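Local coordinates for tyrosine--tRNA ligase (Aeropyrum pernix, PDB 2CYA), which probably attaches tyrosine to its cognate tRNA in two steps, activating the amino acid with ATP and then transferring it to the acceptor end, at residues D87-I97 / R353-K361. Residues are numbered along the deposited sequence; the frame is centred on the assembly and turned at random.
Sequences DMDLIRAAARI and RALEAIEGK
Leu-90 and Ala-93 on helix 88-97 face Ile-358 and Ala-354 on helix 353-360, the two segments crossing obliquely in a broadly antiparallel sense, with axes 9.3 Å apart at closest approach and 132° between their N-to-C directions. The centre of the interface is apolar, no hydrogen bond joins the segments, and Ile-358 packs as a knob into the hole formed by Leu-90, Ala-93, Ala-94 and Ile-97. With its CG1 beside the backbone N (chi1 -66°) and the chain then extended, Ile-358 delivers CD1 deep into that hole, 3.5 Å from Ala-94 N and 3.8 Å from Ala-94 CB. Ile-97 meets it tip to tip, the two CD1 atoms 3.9 Å apart, and also brings its CD1 against the backbone of Leu-355. Beside this knob the helices meet through small residues: Ala-93 CB lies 3.9 Å from Ala-354 CB. Arg-96 NH2 approaches the same Ala-354 methyl obliquely, while one face of the guanidinium lies over Ala-93 CA, offset toward the rim. Farther along, Leu-90 CD1 touches Ala-357 CB at 4.1 Å. Asp-87 N-caps helix 88-104, OD1 accepting weak bonds from Asp-89 N and Leu-90 N. The contact joins C-terminal helix 349-360 to the class I catalytic domain near the probable ATP site, the side chains of Ala-94 and Ile-358 lying about 6 Å from Trp-52 and 7 Å from Lys-241, respectively; Ile-91 packs on helix 75-80, and Ala-94 touches Pro-44 after strand 37-42.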
ATOM      1  N   ASP A  87       4.758  15.168  11.732  1.00 40.02           N
ATOM      2  CA  ASP A  87       6.127  15.322  12.216  1.00 40.77           C
ATOM      3  C   ASP A  87       6.509  14.026  12.932  1.00 40.34           C
ATOM      4  O   ASP A  87       6.153  13.817  14.088  1.00 37.03           O
ATOM      5  CB  ASP A  87       6.191  16.505  13.193  1.00 42.29           C
ATOM      6  CG  ASP A  87       7.610  16.884  13.575  1.00 44.34           C
ATOM      7  OD1 ASP A  87       8.448  15.980  13.827  1.00 41.38           O
ATOM      8  OD2 ASP A  87       7.876  18.110  13.642  1.00 47.60           O
ATOM      9  N   MET A  88       7.248  13.166  12.242  1.00 41.46           N
ATOM     10  CA  MET A  88       7.654  11.887  12.801  1.00 41.88           C
ATOM     11  C   MET A  88       8.427  11.954  14.118  1.00 43.38           C
ATOM     12  O   MET A  88       8.352  11.017  14.925  1.00 42.51           O
ATOM     13  CB  MET A  88       8.450  11.091  11.755  1.00 40.65           C
ATOM     14  CG  MET A  88       7.613  10.641  10.546  1.00 37.84           C
ATOM     15  SD  MET A  88       6.140   9.649  11.012  1.00 37.25           S
ATOM     16  CE  MET A  88       6.936   8.112  11.448  1.00 35.72           C
ATOM     17  N   ASP A  89       9.173  13.038  14.339  1.00 43.93           N
ATOM     18  CA  ASP A  89       9.939  13.195  15.578  1.00 43.56           C
ATOM     19  C   ASP A  89       9.004  13.389  16.773  1.00 41.44           C
ATOM     20  O   ASP A  89       9.252  12.887  17.870  1.00 40.72           O
ATOM     21  CB  ASP A  89      10.863  14.410  15.502  1.00 47.47           C
ATOM     22  CG  ASP A  89      11.899  14.292  14.408  1.00 52.63           C
ATOM     23  OD1 ASP A  89      12.696  13.333  14.446  1.00 51.84           O
ATOM     24  OD2 ASP A  89      11.911  15.169  13.513  1.00 56.65           O
ATOM     25  N   LEU A  90       7.949  14.159  16.553  1.00 38.45           N
ATOM     26  CA  LEU A  90       6.969  14.445  17.583  1.00 38.45           C
ATOM     27  C   LEU A  90       6.126  13.200  17.861  1.00 37.22           C
ATOM     28  O   LEU A  90       5.708  12.949  18.994  1.00 34.99           O
ATOM     29  CB  LEU A  90       6.080  15.597  17.121  1.00 38.23           C
ATOM     30  CG  LEU A  90       6.405  17.009  17.617  1.00 41.79           C
ATOM     31  CD1 LEU A  90       7.906  17.247  17.746  1.00 39.63           C
ATOM     32  CD2 LEU A  90       5.765  17.993  16.661  1.00 39.98           C
ATOM     33  N   ILE A  91       5.885  12.418  16.819  1.00 35.89           N
ATOM     34  CA  ILE A  91       5.105  11.201  16.977  1.00 36.27           C
ATOM     35  C   ILE A  91       5.909  10.207  17.813  1.00 35.98           C
ATOM     36  O   ILE A  91       5.360   9.544  18.691  1.00 34.72           O
ATOM     37  CB  ILE A  91       4.761  10.582  15.617  1.00 35.54           C
ATOM     38  CG1 ILE A  91       3.789  11.499  14.880  1.00 32.50           C
ATOM     39  CG2 ILE A  91       4.184   9.167  15.805  1.00 35.42           C
ATOM     40  CD1 ILE A  91       3.402  10.997  13.490  1.00 33.86           C
ATOM     41  N   ARG A  92       7.209  10.125  17.547  1.00 35.54           N
ATOM     42  CA  ARG A  92       8.089   9.227  18.285  1.00 37.49           C
ATOM     43  C   ARG A  92       8.160   9.676  19.735  1.00 36.59           C
ATOM     44  O   ARG A  92       8.191   8.853  20.649  1.00 35.69           O
ATOM     45  CB  ARG A  92       9.505   9.248  17.704  1.00 39.37           C
ATOM     46  CG  ARG A  92      10.038   7.870  17.304  1.00 44.02           C
ATOM     47  CD  ARG A  92      10.101   7.713  15.792  1.00 42.92           C
ATOM     48  NE  ARG A  92      10.879   8.801  15.193  1.00 46.12           N
ATOM     49  CZ  ARG A  92      11.075   8.965  13.884  1.00 44.06           C
ATOM     50  NH1 ARG A  92      10.546   8.104  13.016  1.00 38.82           N
ATOM     51  NH2 ARG A  92      11.792   9.999  13.452  1.00 40.62           N
ATOM     52  N   ALA A  93       8.193  10.993  19.926  1.00 34.93           N
ATOM     53  CA  ALA A  93       8.272  11.571  21.254  1.00 35.38           C
ATOM     54  C   ALA A  93       7.022  11.223  22.039  1.00 34.43           C
ATOM     55  O   ALA A  93       7.106  10.930  23.220  1.00 33.92           O
ATOM     56  CB  ALA A  93       8.434  13.075  21.163  1.00 35.81           C
ATOM     57  N   ALA A  94       5.865  11.246  21.380  1.00 32.72           N
ATOM     58  CA  ALA A  94       4.619  10.907  22.053  1.00 33.46           C
ATOM     59  C   ALA A  94       4.666   9.443  22.509  1.00 33.48           C
ATOM     60  O   ALA A  94       4.127   9.103  23.562  1.00 34.11           O
ATOM     61  CB  ALA A  94       3.406  11.153  21.119  1.00 32.00           C
ATOM     62  N   ALA A  95       5.330   8.589  21.727  1.00 34.46           N
ATOM     63  CA  ALA A  95       5.465   7.162  22.061  1.00 34.30           C
ATOM     64  C   ALA A  95       6.399   6.945  23.261  1.00 33.88           C
ATOM     65  O   ALA A  95       6.161   6.057  24.093  1.00 32.89           O
ATOM     66  CB  ALA A  95       5.981   6.375  20.845  1.00 34.27           C
ATOM     67  N   ARG A  96       7.468   7.735  23.356  1.00 33.47           N
ATOM     68  CA  ARG A  96       8.377   7.588  24.498  1.00 33.72           C
ATOM     69  C   ARG A  96       7.621   7.967  25.778  1.00 31.94           C
ATOM     70  O   ARG A  96       7.818   7.374  26.827  1.00 31.01           O
ATOM     71  CB  ARG A  96       9.600   8.487  24.359  1.00 35.47           C
ATOM     72  CG  ARG A  96      10.493   8.149  23.189  1.00 39.97           C
ATOM     73  CD  ARG A  96      11.888   8.725  23.431  1.00 42.30           C
ATOM     74  NE  ARG A  96      11.888  10.185  23.439  1.00 43.68           N
ATOM     75  CZ  ARG A  96      11.828  10.939  22.344  1.00 44.86           C
ATOM     76  NH1 ARG A  96      11.769  10.371  21.138  1.00 43.55           N
ATOM     77  NH2 ARG A  96      11.822  12.265  22.459  1.00 44.48           N
ATOM     78  N   ILE A  97       6.741   8.950  25.680  1.00 30.05           N
ATOM     79  CA  ILE A  97       5.963   9.364  26.836  1.00 30.31           C
ATOM     80  C   ILE A  97       4.976   8.258  27.229  1.00 28.71           C
ATOM     81  O   ILE A  97       4.811   7.948  28.408  1.00 30.22           O
ATOM     82  CB  ILE A  97       5.231  10.682  26.541  1.00 31.10           C
ATOM     83  CG1 ILE A  97       6.270  11.801  26.389  1.00 33.53           C
ATOM     84  CG2 ILE A  97       4.269  11.030  27.681  1.00 31.36           C
ATOM     85  CD1 ILE A  97       5.692  13.158  26.013  1.00 35.96           C
ATOM     86  N   ARG A 353      11.044  17.974  27.939  1.00 44.01           N
ATOM     87  CA  ARG A 353      11.419  18.662  26.707  1.00 48.07           C
ATOM     88  C   ARG A 353      10.578  18.160  25.546  1.00 47.08           C
ATOM     89  O   ARG A 353      10.077  18.943  24.744  1.00 48.81           O
ATOM     90  CB  ARG A 353      12.901  18.428  26.392  1.00 51.67           C
ATOM     91  CG  ARG A 353      13.838  19.491  26.944  1.00 54.18           C
ATOM     92  CD  ARG A 353      15.259  19.277  26.433  1.00 57.51           C
ATOM     93  NE  ARG A 353      15.986  18.255  27.183  1.00 59.50           N
ATOM     94  CZ  ARG A 353      16.591  17.210  26.627  1.00 61.72           C
ATOM     95  NH1 ARG A 353      16.552  17.039  25.307  1.00 61.82           N
ATOM     96  NH2 ARG A 353      17.253  16.342  27.390  1.00 62.16           N
ATOM     97  N   ALA A 354      10.424  16.848  25.461  1.00 46.80           N
ATOM     98  CA  ALA A 354       9.628  16.253  24.393  1.00 46.92           C
ATOM     99  C   ALA A 354       8.173  16.679  24.552  1.00 46.02           C
ATOM    100  O   ALA A 354       7.486  16.985  23.576  1.00 44.05           O
ATOM    101  CB  ALA A 354       9.736  14.737  24.442  1.00 48.08           C
ATOM    102  N   LEU A 355       7.708  16.695  25.797  1.00 45.36           N
ATOM    103  CA  LEU A 355       6.332  17.084  26.077  1.00 44.85           C
ATOM    104  C   LEU A 355       6.058  18.492  25.559  1.00 43.79           C
ATOM    105  O   LEU A 355       4.989  18.772  25.019  1.00 42.13           O
ATOM    106  CB  LEU A 355       6.057  17.038  27.584  1.00 45.64           C
ATOM    107  CG  LEU A 355       4.669  17.523  28.007  1.00 46.29           C
ATOM    108  CD1 LEU A 355       3.593  16.612  27.400  1.00 46.26           C
ATOM    109  CD2 LEU A 355       4.579  17.532  29.525  1.00 47.39           C
ATOM    110  N   GLU A 356       7.033  19.376  25.726  1.00 45.31           N
ATOM    111  CA  GLU A 356       6.879  20.758  25.289  1.00 47.19           C
ATOM    112  C   GLU A 356       6.949  20.871  23.760  1.00 45.40           C
ATOM    113  O   GLU A 356       6.187  21.621  23.151  1.00 46.54           O
ATOM    114  CB  GLU A 356       7.926  21.631  26.015  1.00 50.04           C
ATOM    115  CG  GLU A 356       7.840  21.417  27.550  1.00 53.94           C
ATOM    116  CD  GLU A 356       8.703  22.346  28.393  1.00 55.63           C
ATOM    117  OE1 GLU A 356       9.925  22.438  28.143  1.00 54.74           O
ATOM    118  OE2 GLU A 356       8.145  22.969  29.330  1.00 57.47           O
ATOM    119  N   ALA A 357       7.832  20.112  23.129  1.00 44.72           N
ATOM    120  CA  ALA A 357       7.895  20.150  21.670  1.00 44.79           C
ATOM    121  C   ALA A 357       6.522  19.716  21.160  1.00 46.58           C
ATOM    122  O   ALA A 357       5.932  20.371  20.296  1.00 47.24           O
ATOM    123  CB  ALA A 357       8.981  19.205  21.150  1.00 44.23           C
ATOM    124  N   ILE A 358       5.996  18.626  21.719  1.00 47.61           N
ATOM    125  CA  ILE A 358       4.688  18.127  21.304  1.00 48.87           C
ATOM    126  C   ILE A 358       3.579  19.162  21.475  1.00 51.87           C
ATOM    127  O   ILE A 358       2.747  19.345  20.585  1.00 52.04           O
ATOM    128  CB  ILE A 358       4.273  16.864  22.095  1.00 48.06           C
ATOM    129  CG1 ILE A 358       5.205  15.701  21.760  1.00 46.41           C
ATOM    130  CG2 ILE A 358       2.826  16.497  21.766  1.00 45.64           C
ATOM    131  CD1 ILE A 358       4.847  14.429  22.472  1.00 44.60           C
ATOM    132  N   GLU A 359       3.546  19.825  22.622  1.00 55.24           N
ATOM    133  CA  GLU A 359       2.502  20.812  22.856  1.00 59.02           C
ATOM    134  C   GLU A 359       2.746  22.047  21.984  1.00 61.50           C
ATOM    135  O   GLU A 359       1.897  22.933  21.889  1.00 61.12           O
ATOM    136  CB  GLU A 359       2.443  21.175  24.348  1.00 59.39           C
ATOM    137  CG  GLU A 359       2.185  19.967  25.254  1.00 59.52           C
ATOM    138  CD  GLU A 359       2.084  20.327  26.738  1.00 61.00           C
ATOM    139  OE1 GLU A 359       2.871  21.175  27.215  1.00 59.66           O
ATOM    140  OE2 GLU A 359       1.225  19.741  27.437  1.00 61.15           O
ATOM    141  N   GLY A 360       3.906  22.086  21.333  1.00 64.50           N
ATOM    142  CA  GLY A 360       4.222  23.198  20.453  1.00 68.13           C
ATOM    143  C   GLY A 360       3.345  23.176  19.206  1.00 71.07           C
ATOM    144  O   GLY A 360       2.681  24.170  18.888  1.00 71.02           O
ATOM    145  N   LYS A 361       3.337  22.041  18.500  1.00 73.05           N
ATOM    146  CA  LYS A 361       2.531  21.891  17.288  1.00 74.97           C
ATOM    147  C   LYS A 361       1.050  21.754  17.616  1.00 76.11           C
ATOM    148  O   LYS A 361       0.262  22.574  17.089  1.00 76.32           O
ATOM    149  CB  LYS A 361       2.985  20.674  16.462  1.00 75.11           C
ATOM    150  CG  LYS A 361       4.177  20.947  15.539  1.00 76.15           C
ATOM    151  CD  LYS A 361       4.372  19.849  14.481  1.00 76.17           C
ATOM    152  CE  LYS A 361       3.268  19.836  13.426  1.00 76.57           C
ATOM    153  NZ  LYS A 361       3.295  21.025  12.516  1.00 76.29           N
TER